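Local coordinates for protein exoribonuclease II, mitochondrial (Candida glabrata, PDB 6F3H) that probably degrades mitochondrial RNA from its 3' end, as the magnesium-binding nuclease component of the mtEXO degradosome, tightly coupled to a helicase, at residues Thr65-Lys68 with Thr72-Tyr75; Asn169-Val174 with Tyr731-Gln736; Leu298-Ala303 with Ser351-Gly356; Phe512-Gly517 with Leu710-Phe715; Lys562-Asp567 with Glu653-Gly658. The protein carries 1 engineered substitution. All coordinates share one frame; numbering follows the deposited sequence.

Interaction 1: Thr65-Lys68 with Thr72-Tyr75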
# COMPACT_ATOMS: atom_id res chain seq x y z
N THR A 65 17.91 -17.34 -7.86
CA THR A 65 19.02 -17.34 -8.78
C THR A 65 18.48 -16.91 -10.12
O THR A 65 17.50 -17.48 -10.61
CB THR A 65 19.65 -18.70 -8.89
OG1 THR A 65 19.78 -19.26 -7.58
CG2 THR A 65 20.98 -18.58 -9.56
N PHE A 66 19.09 -15.90 -10.68
CA PHE A 66 18.73 -15.43 -12.00
C PHE A 66 19.94 -15.58 -12.90
O PHE A 66 21.07 -15.51 -12.44
CB PHE A 66 18.31 -14.01 -11.95
CG PHE A 66 17.23 -13.75 -11.01
CD1 PHE A 66 17.48 -13.64 -9.66
CD2 PHE A 66 15.94 -13.62 -11.47
CE1 PHE A 66 16.46 -13.39 -8.79
CE2 PHE A 66 14.92 -13.37 -10.62
CZ PHE A 66 15.17 -13.25 -9.26
N ALA A 67 19.69 -15.78 -14.18
CA ALA A 67 20.75 -15.93 -15.15
C ALA A 67 20.69 -14.78 -16.14
O ALA A 67 19.61 -14.42 -16.63
CB ALA A 67 20.61 -17.27 -15.87
N LYS A 68 21.85 -14.18 -16.42
CA LYS A 68 21.94 -13.16 -17.46
C LYS A 68 22.13 -13.76 -18.85
O LYS A 68 22.35 -14.96 -19.04
CB LYS A 68 23.06 -12.14 -17.23
CG LYS A 68 23.05 -11.29 -15.98
CD LYS A 68 23.81 -10.00 -16.31
CE LYS A 68 24.59 -9.41 -15.14
NZ LYS A 68 24.60 -7.92 -15.24
N THR A 72 26.12 -15.67 -16.91
CA THR A 72 26.49 -15.30 -15.56
C THR A 72 25.22 -15.22 -14.71
O THR A 72 24.21 -14.65 -15.15
CB THR A 72 27.24 -13.96 -15.58
OG1 THR A 72 27.36 -13.42 -14.25
CG2 THR A 72 26.54 -12.95 -16.47
N LEU A 73 25.26 -15.81 -13.51
CA LEU A 73 24.13 -15.88 -12.58
C LEU A 73 24.07 -14.63 -11.71
O LEU A 73 25.04 -13.87 -11.59
CB LEU A 73 24.23 -17.12 -11.69
CG LEU A 73 24.44 -18.46 -12.39
CD1 LEU A 73 24.37 -19.62 -11.39
CD2 LEU A 73 23.41 -18.63 -13.50
N VAL A 74 22.88 -14.37 -11.16
CA VAL A 74 22.70 -13.33 -10.16
C VAL A 74 21.75 -13.87 -9.09
O VAL A 74 20.72 -14.48 -9.41
CB VAL A 74 22.18 -12.01 -10.75
CG1 VAL A 74 21.74 -11.07 -9.66
CG2 VAL A 74 23.24 -11.35 -11.57
N TYR A 75 22.12 -13.68 -7.82
CA TYR A 75 21.31 -14.06 -6.68
C TYR A 75 20.70 -12.80 -6.12
O TYR A 75 21.42 -11.85 -5.81
CB TYR A 75 22.15 -14.75 -5.62
CG TYR A 75 22.85 -15.94 -6.17
CD1 TYR A 75 22.21 -17.16 -6.29
CD2 TYR A 75 24.16 -15.83 -6.59
CE1 TYR A 75 22.89 -18.26 -6.79
CE2 TYR A 75 24.84 -16.91 -7.10
CZ TYR A 75 24.20 -18.13 -7.20
OH TYR A 75 24.87 -19.22 -7.71
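Phe66 and Val74 form the hydrogen-bonded pair of an antiparallel hairpin, each giving its N-H to the other's carbonyl. The N-H...O angle from Phe66 N to Val74 O is 167°; both bonds of the pair are modelled short, and their lengths are not to be leaned on. One step nearer the turn, Lys68 N reaches Thr72 O at 2.7 Å, almost straight at 171°. Val74 O also lies in the plane of the Phe66 ring, at its edge, 3.4 Å from CD1. The Thr72 and Lys68 side chains lie side by side, Thr72 CG2 3.7 Å from Lys68 CB. On the sheet face of Thr65, Ala67, Leu73 and Tyr75, the threonine lies alongside the tyrosine, with OG1 and CG2 each 3.4 Å from Tyr75 CE1, while Ala67 CB meets Leu73 CD2 at 3.9 Å. Thr65 and Ala67 spend their backbone polar groups on the other neighbour, pairing with Val53, Asn54 and Met51 of strand 50-54. Strand 64-68 thus lies between strand 50-54 and its hairpin partner 73-76, the latter outermost in a five-stranded antiparallel sheet, and Phe66 and Val74 both lean on Leu42 of strand 39-42.

Interaction 2: Asn169-Val174 with Tyr731-Gln736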
# COMPACT_ATOMS: atom_id res chain seq x y z
N ASN A 169 -2.29 3.96 -14.89
CA ASN A 169 -2.00 2.54 -14.90
C ASN A 169 -0.86 2.31 -15.87
O ASN A 169 -0.84 2.87 -16.96
CB ASN A 169 -3.23 1.73 -15.30
CG ASN A 169 -2.94 0.25 -15.44
OD1 ASN A 169 -1.99 -0.27 -14.83
ND2 ASN A 169 -3.74 -0.44 -16.26
N PHE A 170 0.13 1.56 -15.43
CA PHE A 170 1.25 1.34 -16.31
C PHE A 170 0.87 0.48 -17.51
O PHE A 170 1.44 0.63 -18.59
CB PHE A 170 2.38 0.73 -15.52
CG PHE A 170 3.65 0.75 -16.24
CD1 PHE A 170 4.45 1.87 -16.20
CD2 PHE A 170 4.07 -0.35 -16.96
CE1 PHE A 170 5.66 1.90 -16.87
CE2 PHE A 170 5.27 -0.32 -17.64
CZ PHE A 170 6.07 0.81 -17.59
N MSE A 171 -0.10 -0.41 -17.35
CA MSE A 171 -0.50 -1.33 -18.41
C MSE A 171 -1.23 -0.63 -19.50
O MSE A 171 -0.97 -0.83 -20.68
CB MSE A 171 -1.38 -2.43 -17.85
CG MSE A 171 -0.62 -3.35 -16.97
SE MSE A 171 1.17 -3.42 -17.70
CE MSE A 171 1.95 -4.81 -16.58
N SER A 172 -2.21 0.16 -19.07
CA SER A 172 -2.92 1.02 -20.00
C SER A 172 -1.92 1.79 -20.83
O SER A 172 -2.13 2.03 -22.02
CB SER A 172 -3.84 1.97 -19.22
OG SER A 172 -4.93 1.27 -18.63
N LEU A 173 -0.81 2.17 -20.21
CA LEU A 173 0.20 2.94 -20.91
C LEU A 173 0.91 2.12 -21.96
O LEU A 173 1.03 2.53 -23.12
CB LEU A 173 1.18 3.48 -19.89
CG LEU A 173 2.31 4.21 -20.54
CD1 LEU A 173 1.74 5.42 -21.25
CD2 LEU A 173 3.30 4.60 -19.47
N VAL A 174 1.40 0.95 -21.57
CA VAL A 174 2.01 0.04 -22.53
C VAL A 174 1.10 -0.18 -23.73
O VAL A 174 1.54 -0.10 -24.88
CB VAL A 174 2.35 -1.27 -21.83
CG1 VAL A 174 2.79 -2.29 -22.84
CG2 VAL A 174 3.40 -1.02 -20.79
N TYR A 731 -10.32 -0.82 -12.23
CA TYR A 731 -10.31 -0.24 -10.89
C TYR A 731 -9.38 -0.98 -9.96
O TYR A 731 -8.64 -0.37 -9.19
CB TYR A 731 -11.71 -0.24 -10.32
CG TYR A 731 -12.54 0.92 -10.77
CD1 TYR A 731 -12.45 2.14 -10.12
CD2 TYR A 731 -13.41 0.81 -11.84
CE1 TYR A 731 -13.21 3.23 -10.51
CE2 TYR A 731 -14.18 1.89 -12.25
CZ TYR A 731 -14.08 3.09 -11.58
OH TYR A 731 -14.84 4.17 -11.99
N VAL A 732 -9.36 -2.31 -10.04
CA VAL A 732 -8.47 -3.07 -9.18
C VAL A 732 -7.04 -2.64 -9.41
O VAL A 732 -6.23 -2.56 -8.48
CB VAL A 732 -8.64 -4.57 -9.43
CG1 VAL A 732 -7.65 -5.35 -8.62
CG2 VAL A 732 -10.04 -4.98 -9.08
N TRP A 733 -6.69 -2.35 -10.66
CA TRP A 733 -5.37 -1.81 -10.89
C TRP A 733 -5.23 -0.46 -10.22
O TRP A 733 -4.23 -0.21 -9.55
CB TRP A 733 -5.10 -1.70 -12.38
CG TRP A 733 -4.79 -3.01 -12.93
CD1 TRP A 733 -5.64 -3.86 -13.55
CD2 TRP A 733 -3.52 -3.66 -12.88
NE1 TRP A 733 -4.98 -5.01 -13.92
CE2 TRP A 733 -3.67 -4.91 -13.52
CE3 TRP A 733 -2.27 -3.31 -12.38
CZ2 TRP A 733 -2.62 -5.81 -13.66
CZ3 TRP A 733 -1.22 -4.21 -12.53
CH2 TRP A 733 -1.40 -5.44 -13.16
N SER A 734 -6.24 0.40 -10.35
CA SER A 734 -6.15 1.71 -9.72
C SER A 734 -5.98 1.56 -8.22
O SER A 734 -5.17 2.26 -7.60
CB SER A 734 -7.41 2.52 -10.02
OG SER A 734 -7.83 2.34 -11.36
N PHE A 735 -6.70 0.61 -7.63
CA PHE A 735 -6.66 0.42 -6.18
C PHE A 735 -5.34 -0.15 -5.72
O PHE A 735 -4.76 0.32 -4.74
CB PHE A 735 -7.76 -0.53 -5.76
CG PHE A 735 -9.13 0.01 -5.93
CD1 PHE A 735 -9.34 1.35 -6.17
CD2 PHE A 735 -10.23 -0.82 -5.78
CE1 PHE A 735 -10.62 1.86 -6.30
CE2 PHE A 735 -11.51 -0.33 -5.90
CZ PHE A 735 -11.72 1.01 -6.16
N GLN A 736 -4.89 -1.21 -6.38
CA GLN A 736 -3.64 -1.81 -5.97
C GLN A 736 -2.51 -0.80 -6.05
O GLN A 736 -1.67 -0.73 -5.15
CB GLN A 736 -3.34 -3.01 -6.83
CG GLN A 736 -2.12 -3.70 -6.38
CD GLN A 736 -2.35 -4.51 -5.14
OE1 GLN A 736 -2.88 -5.60 -5.22
NE2 GLN A 736 -1.91 -4.01 -3.98
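Trp733 reaches out from the long helix 725-761 and presents its indole to the start of helix 170-178, where Met171 and Asn169 receive it. The denser part of the contact is the side of the ring system that these two residues share. Met171, a selenomethionine, sets its CG over one face of the six-membered ring, 4.4 Å from Trp733 CH2. It is CG that does the touching, the selenium lying farther from the ring. On the same side of the indole plane the amide of Asn169 comes in near CD2 and CE3; amide and ring planes are 26° apart, but the amide approaches obliquely and does not stack. Asn169 occupies the N-cap position of helix 170-178, and its CG, anti to the backbone N (chi1 175°), carries the amide across to the tryptophan. Burial is uneven: Met171 is enclosed, whereas Asn169 and Trp733 are both partly exposed and form the looser, more solvent-accessible part. The contact as a whole is small, covering 135 Å² over both segments, and its closest CA atoms, those of Asn169 and Ser734, are 6.7 Å apart. Leu240 adds a further touch to the indole, and Ser242 of strand 242-248 to Met171. No hydrogen bond crosses between the segments. The chemistry is therefore mainly van der Waals packing of Met171 CG and the indole, which probably fixes the position of these two distant parts of the chain less strictly than a directed bond would.

Interaction 3: Leu298-Ala303 with Ser351-Gly356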
# COMPACT_ATOMS: atom_id res chain seq x y z
N LEU A 298 13.69 23.78 -4.42
CA LEU A 298 14.49 22.67 -4.89
C LEU A 298 14.86 21.75 -3.74
O LEU A 298 14.63 20.54 -3.82
CB LEU A 298 15.73 23.22 -5.58
CG LEU A 298 16.93 22.29 -5.54
CD1 LEU A 298 16.71 21.12 -6.47
CD2 LEU A 298 18.11 23.06 -6.01
N LEU A 299 15.35 22.31 -2.64
CA LEU A 299 15.68 21.49 -1.48
C LEU A 299 14.46 20.73 -1.00
O LEU A 299 14.54 19.56 -0.63
CB LEU A 299 16.18 22.35 -0.35
CG LEU A 299 17.43 23.13 -0.68
CD1 LEU A 299 17.61 24.21 0.39
CD2 LEU A 299 18.59 22.18 -0.79
N ASN A 300 13.33 21.40 -1.04
CA ASN A 300 12.10 20.78 -0.62
C ASN A 300 11.77 19.58 -1.51
O ASN A 300 11.56 18.47 -1.01
CB ASN A 300 11.00 21.82 -0.64
CG ASN A 300 9.71 21.29 -0.16
OD1 ASN A 300 9.60 20.78 0.94
ND2 ASN A 300 8.69 21.42 -0.99
N ASP A 301 11.76 19.78 -2.82
CA ASP A 301 11.49 18.66 -3.71
C ASP A 301 12.50 17.54 -3.53
O ASP A 301 12.20 16.39 -3.86
CB ASP A 301 11.45 19.15 -5.16
CG ASP A 301 10.13 19.83 -5.52
OD1 ASP A 301 9.14 19.54 -4.83
OD2 ASP A 301 10.05 20.62 -6.49
N TYR A 302 13.68 17.81 -2.98
CA TYR A 302 14.60 16.70 -2.75
C TYR A 302 14.25 15.94 -1.47
O TYR A 302 14.10 14.72 -1.50
CB TYR A 302 16.04 17.21 -2.71
CG TYR A 302 17.08 16.12 -2.87
CD1 TYR A 302 17.53 15.72 -4.12
CD2 TYR A 302 17.59 15.47 -1.76
CE1 TYR A 302 18.47 14.70 -4.25
CE2 TYR A 302 18.53 14.46 -1.88
CZ TYR A 302 18.96 14.08 -3.12
OH TYR A 302 19.90 13.07 -3.21
N ALA A 303 14.08 16.66 -0.35
CA ALA A 303 13.76 16.01 0.93
C ALA A 303 12.48 15.21 0.85
O ALA A 303 12.35 14.16 1.49
CB ALA A 303 13.65 17.05 2.03
N SER A 351 8.79 19.43 11.02
CA SER A 351 8.73 19.52 9.58
C SER A 351 8.91 18.12 9.06
O SER A 351 10.03 17.61 8.98
CB SER A 351 9.78 20.47 9.05
OG SER A 351 9.43 21.78 9.45
N ASN A 352 7.81 17.48 8.76
CA ASN A 352 7.90 16.25 8.02
C ASN A 352 7.75 16.66 6.57
O ASN A 352 6.69 17.11 6.14
CB ASN A 352 6.84 15.26 8.43
CG ASN A 352 7.12 13.92 7.85
OD1 ASN A 352 8.12 13.75 7.16
ND2 ASN A 352 6.24 12.96 8.10
N PHE A 353 8.81 16.47 5.82
CA PHE A 353 8.83 16.89 4.44
C PHE A 353 8.30 15.83 3.50
O PHE A 353 7.94 16.15 2.37
CB PHE A 353 10.25 17.22 4.02
CG PHE A 353 10.82 18.41 4.71
CD1 PHE A 353 10.41 19.68 4.37
CD2 PHE A 353 11.77 18.25 5.69
CE1 PHE A 353 10.92 20.77 4.99
CE2 PHE A 353 12.29 19.34 6.32
CZ PHE A 353 11.87 20.61 5.96
N ILE A 354 8.29 14.57 3.94
CA ILE A 354 7.65 13.50 3.20
C ILE A 354 6.25 13.92 2.79
O ILE A 354 5.72 13.49 1.76
CB ILE A 354 7.63 12.24 4.08
CG1 ILE A 354 9.04 11.96 4.59
CG2 ILE A 354 7.08 11.06 3.33
CD1 ILE A 354 9.09 10.88 5.63
N LEU A 355 5.64 14.78 3.59
CA LEU A 355 4.30 15.23 3.28
C LEU A 355 4.26 16.02 1.99
O LEU A 355 3.19 16.19 1.41
CB LEU A 355 3.79 16.07 4.44
CG LEU A 355 4.08 15.30 5.73
CD1 LEU A 355 3.66 16.08 6.95
CD2 LEU A 355 3.37 13.95 5.67
N GLY A 356 5.39 16.51 1.53
CA GLY A 356 5.45 17.16 0.25
C GLY A 356 5.47 16.24 -0.95
O GLY A 356 5.50 16.72 -2.08
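Ala303 and Phe353 touch through their CB atoms, 3.9 Å apart, and the alanine methyl also sits 4.1 Å from Phe353 CG. One helical turn earlier, Asn300 OD1 approaches Phe353 CD1 to 3.7 Å; the amide is steeply inclined to the ring, with 67° between their planes. Both helix residues meet the one aromatic side chain because Asn300 and Ala303 stand three positions apart on the same flank of helix 293-303. The asparagine CG is anti to its own N (chi1 -177°), which swings the amide toward the phenylalanine.

In the next shell, Phe353 O accepts the N-H of Gly356 at 2.7 Å, closing a 3-10 turn that begins at the aromatic residue. Just before it, Asn352 OD1 takes a weak bond from Ile354 N at 3.3 Å, an Asx turn, while its ND2 binds Asp465. Arg334 holds the carbonyl of Ala303, Asn306 that of Gly356, and Val342 and Leu820 pack on Phe353.

This is a helix C-terminus seated against a short 3-10 turn preceded by a weak Asx turn: the last turn of helix 293-303 joined, by one aromatic side chain, to the connection between helices 334-343 and 369-378, away from the magnesium site.

Interaction 4: Phe512-Gly517 with Leu710-Phe715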
# COMPACT_ATOMS: atom_id res chain seq x y z
N PHE A 512 -27.50 -17.33 6.27
CA PHE A 512 -26.85 -16.10 5.87
C PHE A 512 -27.79 -15.23 5.07
O PHE A 512 -28.43 -15.69 4.12
CB PHE A 512 -25.60 -16.40 5.04
CG PHE A 512 -24.91 -15.17 4.52
CD1 PHE A 512 -24.01 -14.48 5.31
CD2 PHE A 512 -25.17 -14.70 3.25
CE1 PHE A 512 -23.37 -13.33 4.83
CE2 PHE A 512 -24.53 -13.56 2.77
CZ PHE A 512 -23.63 -12.87 3.57
N GLN A 513 -27.81 -13.95 5.40
CA GLN A 513 -28.76 -13.06 4.78
C GLN A 513 -28.15 -11.67 4.69
O GLN A 513 -27.40 -11.26 5.58
CB GLN A 513 -30.03 -13.05 5.60
CG GLN A 513 -31.21 -12.50 4.90
CD GLN A 513 -32.25 -12.09 5.89
OE1 GLN A 513 -33.12 -11.28 5.59
NE2 GLN A 513 -32.14 -12.61 7.11
N VAL A 514 -28.45 -10.96 3.61
CA VAL A 514 -27.98 -9.60 3.44
C VAL A 514 -29.21 -8.72 3.30
O VAL A 514 -30.10 -9.02 2.50
CB VAL A 514 -27.06 -9.45 2.21
CG1 VAL A 514 -26.41 -8.06 2.16
CG2 VAL A 514 -25.98 -10.52 2.17
N ARG A 515 -29.27 -7.64 4.09
CA ARG A 515 -30.40 -6.71 4.09
C ARG A 515 -29.93 -5.29 4.30
O ARG A 515 -28.94 -5.05 4.99
CB ARG A 515 -31.40 -6.96 5.21
CG ARG A 515 -32.25 -8.15 5.08
CD ARG A 515 -33.06 -8.31 6.36
NE ARG A 515 -32.43 -9.28 7.24
CZ ARG A 515 -32.72 -9.42 8.52
NH1 ARG A 515 -33.62 -8.65 9.09
NH2 ARG A 515 -32.09 -10.34 9.23
N LEU A 516 -30.69 -4.35 3.74
CA LEU A 516 -30.51 -2.94 4.04
C LEU A 516 -31.27 -2.65 5.32
O LEU A 516 -32.48 -2.84 5.35
CB LEU A 516 -31.04 -2.05 2.91
CG LEU A 516 -30.48 -2.19 1.48
CD1 LEU A 516 -31.10 -1.13 0.56
CD2 LEU A 516 -28.95 -2.17 1.39
N GLY A 517 -30.58 -2.22 6.37
CA GLY A 517 -31.25 -2.11 7.65
C GLY A 517 -31.32 -0.73 8.28
O GLY A 517 -31.00 0.28 7.63
N LEU A 710 -21.86 -1.07 -3.77
CA LEU A 710 -22.71 -0.64 -4.87
C LEU A 710 -23.22 -1.82 -5.65
O LEU A 710 -24.34 -1.80 -6.16
CB LEU A 710 -21.95 0.28 -5.80
CG LEU A 710 -21.40 1.54 -5.14
CD1 LEU A 710 -20.03 1.90 -5.76
CD2 LEU A 710 -22.35 2.72 -5.24
N GLN A 711 -22.42 -2.88 -5.74
CA GLN A 711 -22.93 -4.07 -6.38
C GLN A 711 -24.07 -4.66 -5.56
O GLN A 711 -25.04 -5.18 -6.12
CB GLN A 711 -21.81 -5.09 -6.55
CG GLN A 711 -20.72 -4.65 -7.51
CD GLN A 711 -21.19 -4.56 -8.95
OE1 GLN A 711 -20.94 -5.46 -9.74
NE2 GLN A 711 -21.92 -3.48 -9.29
N LEU A 712 -23.98 -4.53 -4.24
CA LEU A 712 -25.04 -5.07 -3.40
C LEU A 712 -26.31 -4.25 -3.55
O LEU A 712 -27.38 -4.81 -3.82
CB LEU A 712 -24.57 -5.11 -1.95
CG LEU A 712 -23.62 -6.28 -1.75
CD1 LEU A 712 -23.15 -6.40 -0.32
CD2 LEU A 712 -24.30 -7.54 -2.17
N HIS A 713 -26.21 -2.93 -3.46
CA HIS A 713 -27.39 -2.11 -3.66
C HIS A 713 -28.11 -2.49 -4.93
O HIS A 713 -29.33 -2.67 -4.94
CB HIS A 713 -27.00 -0.65 -3.73
CG HIS A 713 -26.87 -0.02 -2.39
ND1 HIS A 713 -27.64 1.06 -2.01
CD2 HIS A 713 -26.07 -0.32 -1.35
CE1 HIS A 713 -27.31 1.40 -0.78
NE2 HIS A 713 -26.36 0.59 -0.35
N ARG A 714 -27.37 -2.64 -6.02
CA ARG A 714 -28.01 -2.99 -7.27
C ARG A 714 -28.69 -4.33 -7.17
O ARG A 714 -29.87 -4.48 -7.52
CB ARG A 714 -26.98 -3.00 -8.40
CG ARG A 714 -26.45 -1.64 -8.70
CD ARG A 714 -27.62 -0.74 -8.98
NE ARG A 714 -27.21 0.47 -9.66
CZ ARG A 714 -26.94 0.51 -10.96
NH1 ARG A 714 -26.57 1.65 -11.52
NH2 ARG A 714 -27.04 -0.59 -11.69
N PHE A 715 -27.99 -5.30 -6.62
CA PHE A 715 -28.48 -6.67 -6.60
C PHE A 715 -29.69 -6.82 -5.71
O PHE A 715 -30.70 -7.43 -6.09
CB PHE A 715 -27.38 -7.57 -6.12
CG PHE A 715 -27.79 -8.97 -5.99
CD1 PHE A 715 -27.99 -9.75 -7.11
CD2 PHE A 715 -27.96 -9.52 -4.75
CE1 PHE A 715 -28.36 -11.06 -7.00
CE2 PHE A 715 -28.33 -10.83 -4.62
CZ PHE A 715 -28.52 -11.61 -5.74
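The imidazole of His713 takes Leu516 over one face: the methyl CD2 stands 4.1 Å above the ring plane, displaced toward the rim, with NE2 as its nearest atom at 4.2 Å. The two side chains meet at about a right angle, so the leucine presents a methyl group rather than its length. At the ring's edge, NE2 is hydrogen-bonded to Asp430 OD1, a polar anchor that would limit rotation of the imidazole under the methyl. Ile491 and Ser438 also touch the histidine.

Two residues back along the strand, a purely aliphatic contact continues the seam, with Val514 CG1 4.4 Å from Leu712 CD1. Val514 and Leu516 face the helix together; Leu712 and His713 are its consecutive answers. No hydrogen bond joins the segments, and their backbones stay well apart, the CA atoms of Leu516 and His713 being 8.3 Å from each other.

Strand 505-519 lies in the mixed sheet of the RNB domain, its backbone paired with strand 488-499 at Gln513, Arg515 and Gly517. Helix 703-716 rests on this sheet, Leu716 touching both Val514 and Leu516, while Phe622 of helix 603-625 packs against Val514 and Leu712 alike.

Interaction 5: Lys562-Asp567 with Glu653-Gly658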
# COMPACT_ATOMS: atom_id res chain seq x y z
N LYS A 562 -11.10 -22.66 14.97
CA LYS A 562 -11.54 -23.34 13.76
C LYS A 562 -10.66 -22.98 12.58
O LYS A 562 -10.18 -23.86 11.86
CB LYS A 562 -13.00 -22.97 13.50
CG LYS A 562 -13.70 -23.79 12.44
CD LYS A 562 -15.22 -23.81 12.64
N ARG A 563 -10.44 -21.67 12.36
CA ARG A 563 -9.67 -21.19 11.21
C ARG A 563 -8.30 -21.84 11.17
O ARG A 563 -7.80 -22.18 10.10
CB ARG A 563 -9.51 -19.68 11.28
CG ARG A 563 -10.72 -18.87 10.85
CD ARG A 563 -10.38 -17.38 10.84
NE ARG A 563 -9.01 -17.19 10.37
CZ ARG A 563 -8.09 -16.44 10.96
NH1 ARG A 563 -8.37 -15.77 12.06
NH2 ARG A 563 -6.87 -16.36 10.44
N ILE A 564 -7.69 -22.02 12.34
CA ILE A 564 -6.39 -22.67 12.44
C ILE A 564 -6.49 -24.15 12.09
O ILE A 564 -5.84 -24.62 11.15
CB ILE A 564 -5.80 -22.49 13.84
CG1 ILE A 564 -5.51 -21.02 14.09
CG2 ILE A 564 -4.59 -23.38 14.01
CD1 ILE A 564 -4.90 -20.77 15.43
N HIS A 565 -7.29 -24.92 12.84
CA HIS A 565 -7.25 -26.37 12.67
C HIS A 565 -7.95 -26.86 11.41
O HIS A 565 -7.66 -27.97 10.95
CB HIS A 565 -7.85 -27.05 13.88
CG HIS A 565 -7.02 -26.86 15.09
ND1 HIS A 565 -6.88 -25.64 15.72
CD2 HIS A 565 -6.22 -27.73 15.77
CE1 HIS A 565 -6.06 -25.77 16.74
NE2 HIS A 565 -5.65 -27.02 16.80
N ASP A 566 -8.84 -26.05 10.84
CA ASP A 566 -9.68 -26.47 9.73
C ASP A 566 -9.44 -25.72 8.43
O ASP A 566 -9.46 -26.32 7.36
CB ASP A 566 -11.15 -26.33 10.12
CG ASP A 566 -11.49 -27.11 11.36
OD1 ASP A 566 -10.57 -27.49 12.12
OD2 ASP A 566 -12.69 -27.36 11.56
N ASP A 567 -9.20 -24.41 8.50
CA ASP A 567 -8.89 -23.65 7.30
C ASP A 567 -7.41 -23.51 7.10
O ASP A 567 -6.98 -22.86 6.15
CB ASP A 567 -9.53 -22.27 7.35
CG ASP A 567 -10.98 -22.32 7.68
OD1 ASP A 567 -11.53 -23.44 7.63
OD2 ASP A 567 -11.57 -21.26 7.98
N GLU A 653 2.73 -26.40 11.40
CA GLU A 653 2.16 -27.35 12.36
C GLU A 653 2.27 -26.82 13.77
O GLU A 653 1.44 -27.17 14.61
CB GLU A 653 2.82 -28.72 12.24
CG GLU A 653 4.26 -28.70 11.82
CD GLU A 653 4.68 -30.02 11.19
OE1 GLU A 653 5.76 -30.54 11.54
OE2 GLU A 653 3.92 -30.54 10.34
N ASN A 654 3.26 -25.98 14.07
CA ASN A 654 3.37 -25.42 15.41
C ASN A 654 2.16 -24.58 15.78
O ASN A 654 1.85 -24.44 16.97
CB ASN A 654 4.62 -24.57 15.55
CG ASN A 654 5.88 -25.41 15.59
OD1 ASN A 654 5.83 -26.61 15.34
ND2 ASN A 654 7.01 -24.78 15.90
N ILE A 655 1.43 -24.04 14.80
CA ILE A 655 0.33 -23.18 15.18
C ILE A 655 -0.88 -24.03 15.56
O ILE A 655 -1.62 -23.68 16.48
CB ILE A 655 0.03 -22.21 14.02
CG1 ILE A 655 -0.54 -22.95 12.81
CG2 ILE A 655 1.29 -21.48 13.61
CD1 ILE A 655 -1.34 -22.07 11.89
N LYS A 656 -1.07 -25.18 14.90
CA LYS A 656 -2.08 -26.15 15.31
C LYS A 656 -1.83 -26.64 16.74
O LYS A 656 -2.77 -26.83 17.53
CB LYS A 656 -2.09 -27.32 14.33
CG LYS A 656 -2.34 -26.88 12.90
CD LYS A 656 -3.05 -27.97 12.12
CE LYS A 656 -3.26 -27.56 10.68
NZ LYS A 656 -4.59 -28.04 10.19
N LEU A 657 -0.55 -26.87 17.08
CA LEU A 657 -0.14 -27.49 18.33
C LEU A 657 -0.21 -26.53 19.51
O LEU A 657 -0.27 -26.97 20.65
CB LEU A 657 1.28 -28.05 18.21
N GLY A 658 -0.15 -25.23 19.26
CA GLY A 658 -0.34 -24.34 20.37
C GLY A 658 0.70 -23.26 20.45
O GLY A 658 0.42 -22.18 20.97
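His565 and Lys656 exchange two hydrogen bonds between the C-terminal ends of their helices, each side chain addressing the backbone carbonyl of the other. His565 NE2 lies 3.0 Å from Lys656 O in a weak, bent bond, its N-H...O angle 122°. Lys656 NZ returns a weak one to His565 O at 3.2 Å. Both acceptors belong to the last turns of their helices, where carbonyls tend to lack partners within the helix. Each donor group has a second hold: His565 ND1 is bonded to His561 O, a turn back in the same helix, with the His561 ring stacked on His565, and Lys656 NZ binds Asn568 OD1. The two carbonyls might favour protonation of the imidazole, while the nearby lysine works against it. Among the charges, Asp566 OD1 lies 6.3 Å from Lys656 NZ, too far for a salt bridge, but it may lend the ammonium group some electrostatic support.

The apolar part centres on Ile564, whose CG2 branch, anti to the backbone N (chi1 -65° places CG1 beside it), does the touching. It reaches Ile655 CD1 at 4.1 Å and rests against Lys656 CG at 4.3 Å, so the aliphatic stem of the lysine continues the apolar contact.

The axes of segments 562-567 and 653-657, in helices 543-567 and 642-657, pass 9.3 Å apart, their directions 129° apart. Helix 603-625 lines another part of the first helix, where Glu610 makes a salt bridge to Arg563 and Lys617 one to Asp567.

Interactions 4 and 5 belong to the RNB domain, about 14 Å apart at their nearest atoms, and interaction 5 is nested in the chain loop that interaction 4 closes. Interaction 2, linking helix 170-178 to helix 725-761, encloses interactions 3, 4 and 5 along the sequence; the helix of interaction 4 immediately precedes its long helix, with nearest atoms about 8 Å apart. Interactions 3 and 4 lie on opposite sides of the chain's centre, as do interactions 1 and 4, whose centres are about 52 Å apart. None lies at the magnesium bound by Asp401 and Asp410. Toward the bound nucleic acid, interaction 5 comes within about 6 Å and interaction 2 about 8 Å, between nearest atoms.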